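Local coordinates for hypoxanthine phosphoribosyltransferase (Bacillus anthracis, PDB 4QYI), which probably catalyses the magnesium-dependent transfer of a phosphoribosyl group from PRPP to hypoxanthine or guanine, forming the nucleotides IMP and GMP in purine salvage, at residues V97-D102 / K123-C128; Y158-A163 / P170-V175; D132-R137 / G147-D152. All blocks are in the same frame, centred on the assembly; numbering follows the deposited sequence.

Interaction 1: residues V97-D102 / K123-C128. With MG (magnesium ion), chain F.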
loop_
_atom_site.group_PDB
_atom_site.type_symbol
_atom_site.label_atom_id
_atom_site.label_comp_id
_atom_site.label_asym_id
_atom_site.label_seq_id
_atom_site.Cartn_x
_atom_site.Cartn_y
_atom_site.Cartn_z
ATOM N N VAL A 97 1.009 -5.141 18.040
ATOM C CA VAL A 97 0.361 -4.584 16.867
ATOM C C VAL A 97 0.392 -3.063 16.815
ATOM O O VAL A 97 0.083 -2.374 17.799
ATOM C CB VAL A 97 -1.125 -4.992 16.842
ATOM C CG1 VAL A 97 -1.812 -4.455 15.599
ATOM C CG2 VAL A 97 -1.277 -6.501 16.920
ATOM N N ILE A 98 0.779 -2.542 15.661
ATOM C CA ILE A 98 0.726 -1.105 15.441
ATOM C C ILE A 98 -0.225 -0.857 14.280
ATOM O O ILE A 98 -0.002 -1.342 13.169
ATOM C CB ILE A 98 2.084 -0.495 15.145
ATOM C CG1 ILE A 98 2.989 -0.746 16.347
ATOM C CG2 ILE A 98 1.920 1.005 14.894
ATOM C CD1 ILE A 98 4.391 -0.330 16.128
ATOM N N VAL A 99 -1.261 -0.077 14.537
ATOM C CA VAL A 99 -2.249 0.246 13.506
ATOM C C VAL A 99 -1.833 1.585 12.938
ATOM O O VAL A 99 -1.685 2.573 13.673
ATOM C CB VAL A 99 -3.663 0.307 14.076
ATOM C CG1 VAL A 99 -4.687 0.648 12.994
ATOM C CG2 VAL A 99 -4.000 -1.022 14.718
ATOM N N VAL A 100 -1.672 1.602 11.624
ATOM C CA VAL A 100 -1.186 2.780 10.912
ATOM C C VAL A 100 -2.269 3.507 10.122
ATOM O O VAL A 100 -2.955 2.903 9.316
ATOM C CB VAL A 100 -0.017 2.360 9.997
ATOM C CG1 VAL A 100 0.448 3.499 9.113
ATOM C CG2 VAL A 100 1.142 1.858 10.836
ATOM N N GLU A 101 -2.426 4.795 10.411
ATOM C CA GLU A 101 -3.370 5.657 9.733
ATOM C C GLU A 101 -2.704 6.853 9.127
ATOM O O GLU A 101 -1.583 7.227 9.493
ATOM C CB GLU A 101 -4.425 6.211 10.701
ATOM C CG GLU A 101 -5.669 5.378 10.833
ATOM C CD GLU A 101 -6.603 5.496 9.623
ATOM O OE1 GLU A 101 -7.750 5.041 9.769
ATOM O OE2 GLU A 101 -6.247 6.064 8.550
ATOM N N ASP A 102 -3.403 7.445 8.169
ATOM C CA ASP A 102 -2.948 8.669 7.541
ATOM C C ASP A 102 -3.428 9.829 8.401
ATOM O O ASP A 102 -2.703 10.783 8.625
ATOM C CB ASP A 102 -3.495 8.802 6.108
ATOM C CG ASP A 102 -5.004 8.593 6.020
ATOM O OD1 ASP A 102 -5.598 7.853 6.827
ATOM O OD2 ASP A 102 -5.604 9.152 5.093
ATOM N N LYS A 123 -0.988 -8.916 22.192
ATOM C CA LYS A 123 -0.172 -8.643 23.377
ATOM C C LYS A 123 -0.162 -7.136 23.627
ATOM O O LYS A 123 -0.261 -6.697 24.761
ATOM C CB LYS A 123 1.245 -9.152 23.157
ATOM C CG LYS A 123 2.218 -8.865 24.288
ATOM C CD LYS A 123 3.591 -9.409 23.896
ATOM C CE LYS A 123 4.737 -9.255 24.888
ATOM N NZ LYS A 123 5.219 -7.849 24.972
ATOM N N ALA A 124 -0.101 -6.351 22.544
ATOM C CA ALA A 124 -0.103 -4.896 22.645
ATOM C C ALA A 124 -0.705 -4.307 21.367
ATOM O O ALA A 124 -0.614 -4.908 20.296
ATOM C CB ALA A 124 1.305 -4.385 22.847
ATOM N N LEU A 125 -1.347 -3.149 21.496
ATOM C CA LEU A 125 -2.011 -2.515 20.370
ATOM C C LEU A 125 -1.841 -1.024 20.472
ATOM O O LEU A 125 -2.354 -0.392 21.384
ATOM C CB LEU A 125 -3.496 -2.843 20.405
ATOM C CG LEU A 125 -4.369 -2.264 19.275
ATOM C CD1 LEU A 125 -4.057 -2.917 17.952
ATOM C CD2 LEU A 125 -5.828 -2.479 19.628
ATOM N N LYS A 126 -1.099 -0.457 19.535
ATOM C CA LYS A 126 -0.849 0.977 19.548
ATOM C C LYS A 126 -1.251 1.571 18.222
ATOM O O LYS A 126 -1.368 0.852 17.236
ATOM C CB LYS A 126 0.632 1.236 19.789
ATOM C CG LYS A 126 1.167 0.637 21.084
ATOM C CD LYS A 126 0.497 1.203 22.325
ATOM C CE LYS A 126 1.056 0.588 23.599
ATOM N NZ LYS A 126 0.431 1.220 24.791
ATOM N N PHE A 127 -1.442 2.888 18.212
ATOM C CA PHE A 127 -1.814 3.615 17.006
ATOM C C PHE A 127 -0.738 4.594 16.562
ATOM O O PHE A 127 -0.150 5.295 17.388
ATOM C CB PHE A 127 -3.148 4.324 17.229
ATOM C CG PHE A 127 -4.238 3.358 17.499
ATOM C CD1 PHE A 127 -4.895 2.760 16.452
ATOM C CD2 PHE A 127 -4.510 2.954 18.790
ATOM C CE1 PHE A 127 -5.856 1.816 16.687
ATOM C CE2 PHE A 127 -5.477 2.016 19.038
ATOM C CZ PHE A 127 -6.155 1.443 17.981
ATOM N N CYS A 128 -0.519 4.615 15.252
ATOM C CA CYS A 128 0.453 5.473 14.614
ATOM C C CYS A 128 -0.205 6.222 13.469
ATOM O O CYS A 128 -0.658 5.603 12.514
ATOM C CB CYS A 128 1.599 4.618 14.065
ATOM S SG CYS A 128 2.845 5.563 13.149
HETATM MG MG MG F . -7.178 6.652 6.762
HETATM O O HOH W 1 -8.022 7.637 5.141
HETATM O O HOH W 2 -7.882 8.220 8.297
HETATM O O HOH W 3 -8.843 5.542 7.685
HETATM O O HOH W 4 -6.667 5.166 5.830
#
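Val99 and Phe127 sit side by side on one face of two parallel strands, of segments 97-102 and 123-128, and they mark the tight part of this contact. Val99 CB lies 3.6 Å from Phe127 CD1. With its CG1 anti to the backbone N (chi1 180°), Val99 sends its other methyl, CG2, toward Leu125 CD1, 3.7 Å away. Leu125 CD1 also meets Val97 CG1, so one leucine methyl bridges two valines. Beta-branched residues suit the first of these central strands, and helix 108-118 covers this face through Phe117, Phe118 and Leu110. On the reverse face Ile98 CG2 packs on Cys128 CB at 3.7 Å, whereas Val100 meets Cys128 more loosely; Phe50 and Leu54 of helix 48-55 lie over Val100 and Cys128.

The backbone ladder is regular: Val99 N donates to Lys126 O at 2.9 Å (172°), and Glu101 N to Cys128 O closes it. Lys126, by contrast, turns its long chain away from the first strand at a partly exposed margin.

At the end of the ladder the chain becomes polar. Glu101 OE2 (2.1 Å) and Asp102 OD1 (2.0 Å) bind the magnesium ion, and four waters complete six ligands. Asp102 N also donates to Glu101 OE2 on its anti lone pair. Two adjacent acids where the strand gives way to the following turn thus hold a hydrated metal, consistent with the acidic pair of the PRPP-binding motif in type I phosphoribosyltransferases.

Interaction 2: residues Y158-A163 / P170-V175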
loop_
_atom_site.group_PDB
_atom_site.type_symbol
_atom_site.label_atom_id
_atom_site.label_comp_id
_atom_site.label_asym_id
_atom_site.label_seq_id
_atom_site.Cartn_x
_atom_site.Cartn_y
_atom_site.Cartn_z
ATOM N N TYR A 158 0.643 12.242 -0.624
ATOM C CA TYR A 158 1.275 11.196 0.173
ATOM C C TYR A 158 0.249 10.121 0.604
ATOM O O TYR A 158 0.171 9.746 1.770
ATOM C CB TYR A 158 1.976 11.852 1.385
ATOM C CG TYR A 158 3.024 10.997 2.076
ATOM C CD1 TYR A 158 4.304 10.840 1.529
ATOM C CD2 TYR A 158 2.762 10.390 3.297
ATOM C CE1 TYR A 158 5.263 10.063 2.161
ATOM C CE2 TYR A 158 3.723 9.624 3.944
ATOM C CZ TYR A 158 4.967 9.470 3.373
ATOM O OH TYR A 158 5.891 8.689 4.026
ATOM N N GLY A 159 -0.521 9.639 -0.366
ATOM C CA GLY A 159 -1.548 8.627 -0.127
ATOM C C GLY A 159 -2.963 9.107 0.144
ATOM O O GLY A 159 -3.916 8.364 -0.064
ATOM N N ILE A 160 -3.097 10.366 0.552
ATOM C CA ILE A 160 -4.379 10.989 0.873
ATOM C C ILE A 160 -5.000 11.641 -0.364
ATOM O O ILE A 160 -4.365 12.441 -1.080
ATOM C CB ILE A 160 -4.167 12.060 1.959
ATOM C CG1 ILE A 160 -3.389 11.444 3.110
ATOM C CG2 ILE A 160 -5.488 12.642 2.451
ATOM C CD1 ILE A 160 -2.909 12.430 4.146
ATOM N N ASP A 161 -6.270 11.346 -0.602
ATOM C CA ASP A 161 -6.963 11.878 -1.769
ATOM C C ASP A 161 -8.056 12.892 -1.486
ATOM O O ASP A 161 -8.391 13.207 -0.354
ATOM C CB ASP A 161 -7.714 10.753 -2.468
ATOM C CG ASP A 161 -8.933 10.286 -1.665
ATOM O OD1 ASP A 161 -8.794 10.002 -0.460
ATOM O OD2 ASP A 161 -10.044 10.195 -2.234
ATOM N N CYS A 162 -8.580 13.416 -2.581
ATOM C CA CYS A 162 -9.759 14.259 -2.577
ATOM C C CYS A 162 -10.464 13.691 -3.812
ATOM O O CYS A 162 -9.994 13.840 -4.950
ATOM C CB CYS A 162 -9.454 15.740 -2.696
ATOM S SG CYS A 162 -10.977 16.648 -3.046
ATOM N N ALA A 163 -11.551 12.972 -3.563
ATOM C CA ALA A 163 -12.323 12.308 -4.609
ATOM C C ALA A 163 -11.419 11.404 -5.466
ATOM O O ALA A 163 -11.496 11.413 -6.689
ATOM C CB ALA A 163 -13.085 13.319 -5.460
ATOM N N PRO A 170 4.173 13.669 -3.767
ATOM C CA PRO A 170 5.172 13.258 -2.780
ATOM C C PRO A 170 5.214 14.134 -1.528
ATOM O O PRO A 170 6.012 13.886 -0.614
ATOM C CB PRO A 170 6.477 13.364 -3.555
ATOM C CG PRO A 170 6.229 14.443 -4.559
ATOM C CD PRO A 170 4.790 14.275 -4.964
ATOM N N PHE A 171 4.342 15.137 -1.488
ATOM C CA PHE A 171 4.229 16.075 -0.376
ATOM C C PHE A 171 2.749 16.188 -0.016
ATOM O O PHE A 171 1.895 15.652 -0.727
ATOM C CB PHE A 171 4.770 17.462 -0.807
ATOM C CG PHE A 171 4.133 17.976 -2.065
ATOM C CD1 PHE A 171 2.919 18.656 -2.027
ATOM C CD2 PHE A 171 4.739 17.761 -3.295
ATOM C CE1 PHE A 171 2.318 19.108 -3.196
ATOM C CE2 PHE A 171 4.163 18.226 -4.461
ATOM C CZ PHE A 171 2.948 18.892 -4.416
ATOM N N ILE A 172 2.459 16.876 1.086
ATOM C CA ILE A 172 1.095 17.121 1.530
ATOM C C ILE A 172 0.757 18.587 1.254
ATOM O O ILE A 172 1.532 19.490 1.574
ATOM C CB ILE A 172 0.899 16.744 3.004
ATOM C CG1 ILE A 172 1.025 15.200 3.113
ATOM C CG2 ILE A 172 -0.452 17.219 3.520
ATOM C CD1 ILE A 172 0.622 14.541 4.401
ATOM N N ALA A 173 -0.408 18.813 0.647
ATOM C CA ALA A 173 -0.841 20.155 0.289
ATOM C C ALA A 173 -2.268 20.472 0.665
ATOM O O ALA A 173 -3.086 19.578 0.837
ATOM C CB ALA A 173 -0.702 20.335 -1.211
ATOM N N SER A 174 -2.548 21.765 0.763
ATOM C CA SER A 174 -3.887 22.253 1.004
ATOM C C SER A 174 -4.521 22.366 -0.381
ATOM O O SER A 174 -3.814 22.474 -1.385
ATOM C CB SER A 174 -3.861 23.613 1.712
ATOM O OG SER A 174 -3.024 24.540 1.042
ATOM N N VAL A 175 -5.848 22.318 -0.417
ATOM C CA VAL A 175 -6.644 22.414 -1.626
ATOM C C VAL A 175 -7.752 23.392 -1.206
ATOM O O VAL A 175 -7.996 23.497 -0.023
ATOM C CB VAL A 175 -7.316 21.080 -2.010
ATOM C CG1 VAL A 175 -6.295 19.996 -2.294
ATOM C CG2 VAL A 175 -8.251 20.614 -0.910
#
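Tyr158 and Pro170 bring the two backbones closest, their CA atoms 5.3 Å apart, after which the chains diverge. Residues Tyr158-Ala163 form an irregular loop, while Ile172-Val175 is a strand. Tyr158 has left-handed backbone angles (51°/49°), and Gly159 follows with a positive phi of 93°, where a side chain would jam against the preceding carbonyl oxygen. Glycine therefore suits this turn. Tyr158 N stands 3.6 Å from Phe171 O, and the backbones exchange no hydrogen bonds here, which leaves side chains to join them.

Ile172 carries the contact, using two successive atoms of its longer branch. CG1 lies 3.9 Å from Tyr158 CB, touching the root of that side chain, and CD1 reaches Ile160 CD1, a tip-to-tip meeting at 4.1 Å between side chains that cross obliquely. The branch is nearly extended, which carries its end nearer the loop than its start. Isoleucine fits because it can serve both neighbours from a buried position. The Tyr158 ring is turned with CD1 obliquely past Pro170 O, at 4.1 Å. Its hydroxyl is satisfied elsewhere, by Asp53 OD2, while Leu18 of helix 15-32 packs against both Tyr158 and Ile172. A basic side chain of a neighbouring subunit also packs on the tyrosine.

Ile160 also touches Asp102, a magnesium ligand. The contact thus ties the loop beside the metal site to strand 172-175, the middle strand of a small antiparallel sheet between strands 8-13 and 155-156; such a sheet is consistent with the hood over the base-binding side of this enzyme family.

Interaction 3: residues D132-R137 / G147-D152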
loop_
_atom_site.group_PDB
_atom_site.type_symbol
_atom_site.label_atom_id
_atom_site.label_comp_id
_atom_site.label_asym_id
_atom_site.label_seq_id
_atom_site.Cartn_x
_atom_site.Cartn_y
_atom_site.Cartn_z
ATOM N N ASP A 132 -2.551 14.297 12.807
ATOM C CA ASP A 132 -3.476 14.281 13.929
ATOM C C ASP A 132 -4.165 15.648 14.033
ATOM O O ASP A 132 -3.539 16.702 13.820
ATOM C CB ASP A 132 -2.726 13.950 15.239
ATOM C CG ASP A 132 -3.662 13.535 16.384
ATOM O OD1 ASP A 132 -4.805 13.134 16.099
ATOM O OD2 ASP A 132 -3.228 13.526 17.567
ATOM N N LYS A 133 -5.454 15.613 14.353
ATOM C CA LYS A 133 -6.270 16.814 14.526
ATOM C C LYS A 133 -7.003 16.596 15.836
ATOM O O LYS A 133 -8.183 16.270 15.824
ATOM C CB LYS A 133 -7.274 16.978 13.361
ATOM C CG LYS A 133 -6.590 17.150 11.986
ATOM C CD LYS A 133 -7.268 16.957 10.602
ATOM C CE LYS A 133 -8.216 17.990 9.994
ATOM N NZ LYS A 133 -8.618 17.561 8.609
ATOM N N PRO A 134 -6.295 16.741 16.971
ATOM C CA PRO A 134 -6.889 16.489 18.285
ATOM C C PRO A 134 -8.028 17.425 18.644
ATOM O O PRO A 134 -8.789 17.094 19.542
ATOM C CB PRO A 134 -5.719 16.668 19.268
ATOM C CG PRO A 134 -4.491 16.734 18.442
ATOM C CD PRO A 134 -4.902 17.190 17.077
ATOM N N GLU A 135 -8.140 18.562 17.954
ATOM C CA GLU A 135 -9.214 19.523 18.214
ATOM C C GLU A 135 -10.525 18.993 17.661
ATOM O O GLU A 135 -11.595 19.501 17.973
ATOM C CB GLU A 135 -8.932 20.875 17.552
ATOM C CG GLU A 135 -7.583 21.480 17.897
ATOM C CD GLU A 135 -6.404 20.732 17.278
ATOM O OE1 GLU A 135 -6.602 19.770 16.504
ATOM O OE2 GLU A 135 -5.251 21.107 17.553
ATOM N N ARG A 136 -10.439 17.967 16.825
ATOM C CA ARG A 136 -11.630 17.383 16.231
ATOM C C ARG A 136 -12.111 16.130 16.961
ATOM O O ARG A 136 -13.098 15.519 16.544
ATOM C CB ARG A 136 -11.359 17.063 14.757
ATOM C CG ARG A 136 -11.237 18.267 13.828
ATOM C CD ARG A 136 -12.597 18.729 13.328
ATOM N NE ARG A 136 -13.312 17.637 12.658
ATOM C CZ ARG A 136 -13.074 17.204 11.420
ATOM N NH1 ARG A 136 -12.119 17.747 10.684
ATOM N NH2 ARG A 136 -13.782 16.198 10.917
ATOM N N ARG A 137 -11.439 15.736 18.044
ATOM C CA ARG A 137 -11.832 14.532 18.785
ATOM C C ARG A 137 -13.250 14.541 19.335
ATOM O O ARG A 137 -13.700 15.514 19.942
ATOM C CB ARG A 137 -10.906 14.278 19.979
ATOM C CG ARG A 137 -9.505 13.813 19.653
ATOM C CD ARG A 137 -9.513 12.472 18.944
ATOM N NE ARG A 137 -8.170 11.905 18.928
ATOM C CZ ARG A 137 -7.226 12.221 18.052
ATOM N NH1 ARG A 137 -7.454 13.124 17.098
ATOM N NH2 ARG A 137 -6.043 11.630 18.146
ATOM N N GLY A 147 2.880 11.986 13.588
ATOM C CA GLY A 147 3.799 12.709 12.735
ATOM C C GLY A 147 3.681 14.217 12.846
ATOM O O GLY A 147 4.634 14.905 13.213
ATOM N N PHE A 148 2.493 14.729 12.544
ATOM C CA PHE A 148 2.257 16.158 12.541
ATOM C C PHE A 148 0.857 16.518 12.985
ATOM O O PHE A 148 -0.113 15.819 12.673
ATOM C CB PHE A 148 2.394 16.693 11.120
ATOM C CG PHE A 148 3.699 16.372 10.461
ATOM C CD1 PHE A 148 3.865 15.170 9.786
ATOM C CD2 PHE A 148 4.736 17.294 10.451
ATOM C CE1 PHE A 148 5.052 14.887 9.138
ATOM C CE2 PHE A 148 5.924 17.013 9.807
ATOM C CZ PHE A 148 6.077 15.809 9.147
ATOM N N GLN A 149 0.766 17.633 13.691
ATOM C CA GLN A 149 -0.509 18.165 14.107
ATOM C C GLN A 149 -0.855 19.256 13.125
ATOM O O GLN A 149 -0.137 20.240 13.008
ATOM C CB GLN A 149 -0.474 18.742 15.506
ATOM C CG GLN A 149 -0.547 17.731 16.623
ATOM C CD GLN A 149 -0.923 18.427 17.912
ATOM O OE1 GLN A 149 -1.227 19.627 17.909
ATOM N NE2 GLN A 149 -0.925 17.691 19.013
ATOM N N ILE A 150 -1.946 19.064 12.405
ATOM C CA ILE A 150 -2.395 20.004 11.411
ATOM C C ILE A 150 -3.711 20.685 11.738
ATOM O O ILE A 150 -4.523 20.149 12.469
ATOM C CB ILE A 150 -2.483 19.238 10.086
ATOM C CG1 ILE A 150 -1.053 19.068 9.632
ATOM C CG2 ILE A 150 -3.338 19.962 9.046
ATOM C CD1 ILE A 150 -0.907 18.206 8.420
ATOM N N PRO A 151 -3.907 21.906 11.219
ATOM C CA PRO A 151 -5.167 22.594 11.468
ATOM C C PRO A 151 -6.291 21.919 10.692
ATOM O O PRO A 151 -6.026 21.286 9.668
ATOM C CB PRO A 151 -4.901 24.022 10.962
ATOM C CG PRO A 151 -3.758 23.901 10.015
ATOM C CD PRO A 151 -2.926 22.768 10.533
ATOM N N ASP A 152 -7.518 22.042 11.197
ATOM C CA ASP A 152 -8.694 21.451 10.573
ATOM C C ASP A 152 -8.967 22.011 9.178
ATOM O O ASP A 152 -9.753 22.950 9.001
ATOM C CB ASP A 152 -9.920 21.656 11.460
ATOM C CG ASP A 152 -11.118 20.872 10.972
ATOM O OD1 ASP A 152 -10.935 19.956 10.147
ATOM O OD2 ASP A 152 -12.240 21.143 11.428
#
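Toward one side of the main sheet, Asp132 pairs in parallel with Gln149, where strands 131-132 and 145-149 run out into loops. Asp132 N donates to Phe148 O at 2.9 Å, and Ile150 N returns a longer bond to Asp132 O, 3.2 Å. Asp132 thus uses both its own N-H and its own C=O to hold the second chain, with Gln149 CA adding a CA-H...O contact to the same carbonyl.

The Asp132 carboxylate turns to its own segment. Its CG is anti to the backbone N (chi1 -164°), which presents OD1 to the end of Arg137. NH1 and NH2 both donate to that single oxygen at 2.8 Å, and OD1 lies in the guanidinium plane, so the arginine grips one atom end-on. Arg137 NE is held by Leu141 O, which helps to fix the group's orientation.

Past the paired strands, a single 3-10 turn, Pro134-Arg136, brings charges up to the second segment; proline suits its start because its ring restricts phi. The Pro134 ring crosses the extended Gln149 chain at about a right angle, CG being 3.7 Å from Gln149 NE2. Farther along, Arg136 bends at chi2 and chi3 to place NH1 2.6 Å from Asp152 OD1, near the guanidinium plane; the salt bridge is short, but as a hydrogen bond it is weak, bent to 127°. Lys133 lays CE against the same OD1 at 3.4 Å, while NZ makes only a long ion pair with it and bonds to Glu153 O instead. Two positive side chains thus converge on one exposed acid.

Ile150, on Leu12 and Ile13, carries the packing toward strand 8-13. The parallel pair, ending in a 3-10 turn and a surface salt-bridge network, lies one strand in from edge strand 103-104, in the mixed, mainly parallel sheet of a type I phosphoribosyltransferase fold.

How the interactions relate
Along the chain, interaction 1 closes first, interaction 3 follows directly, and interaction 2 comes last. Interactions 1 and 3 share the mixed sheet, in which strands 124-129 and 145-149 are neighbours, and their centres lie 18 Å apart. Interaction 2 joins a loop to the separate three-stranded sheet, its centre 22 Å from that of interaction 1 and on the opposite side of the chain's centre. The two nevertheless touch: Asp102 OD2 is 3.8 Å from Ile160 CG1. Interactions 2 and 3 do not touch; their nearest atoms are about 5 Å apart. The magnesium site therefore lies where the central sheet meets the loop of the smaller one, consistent with an active site built between core and hood.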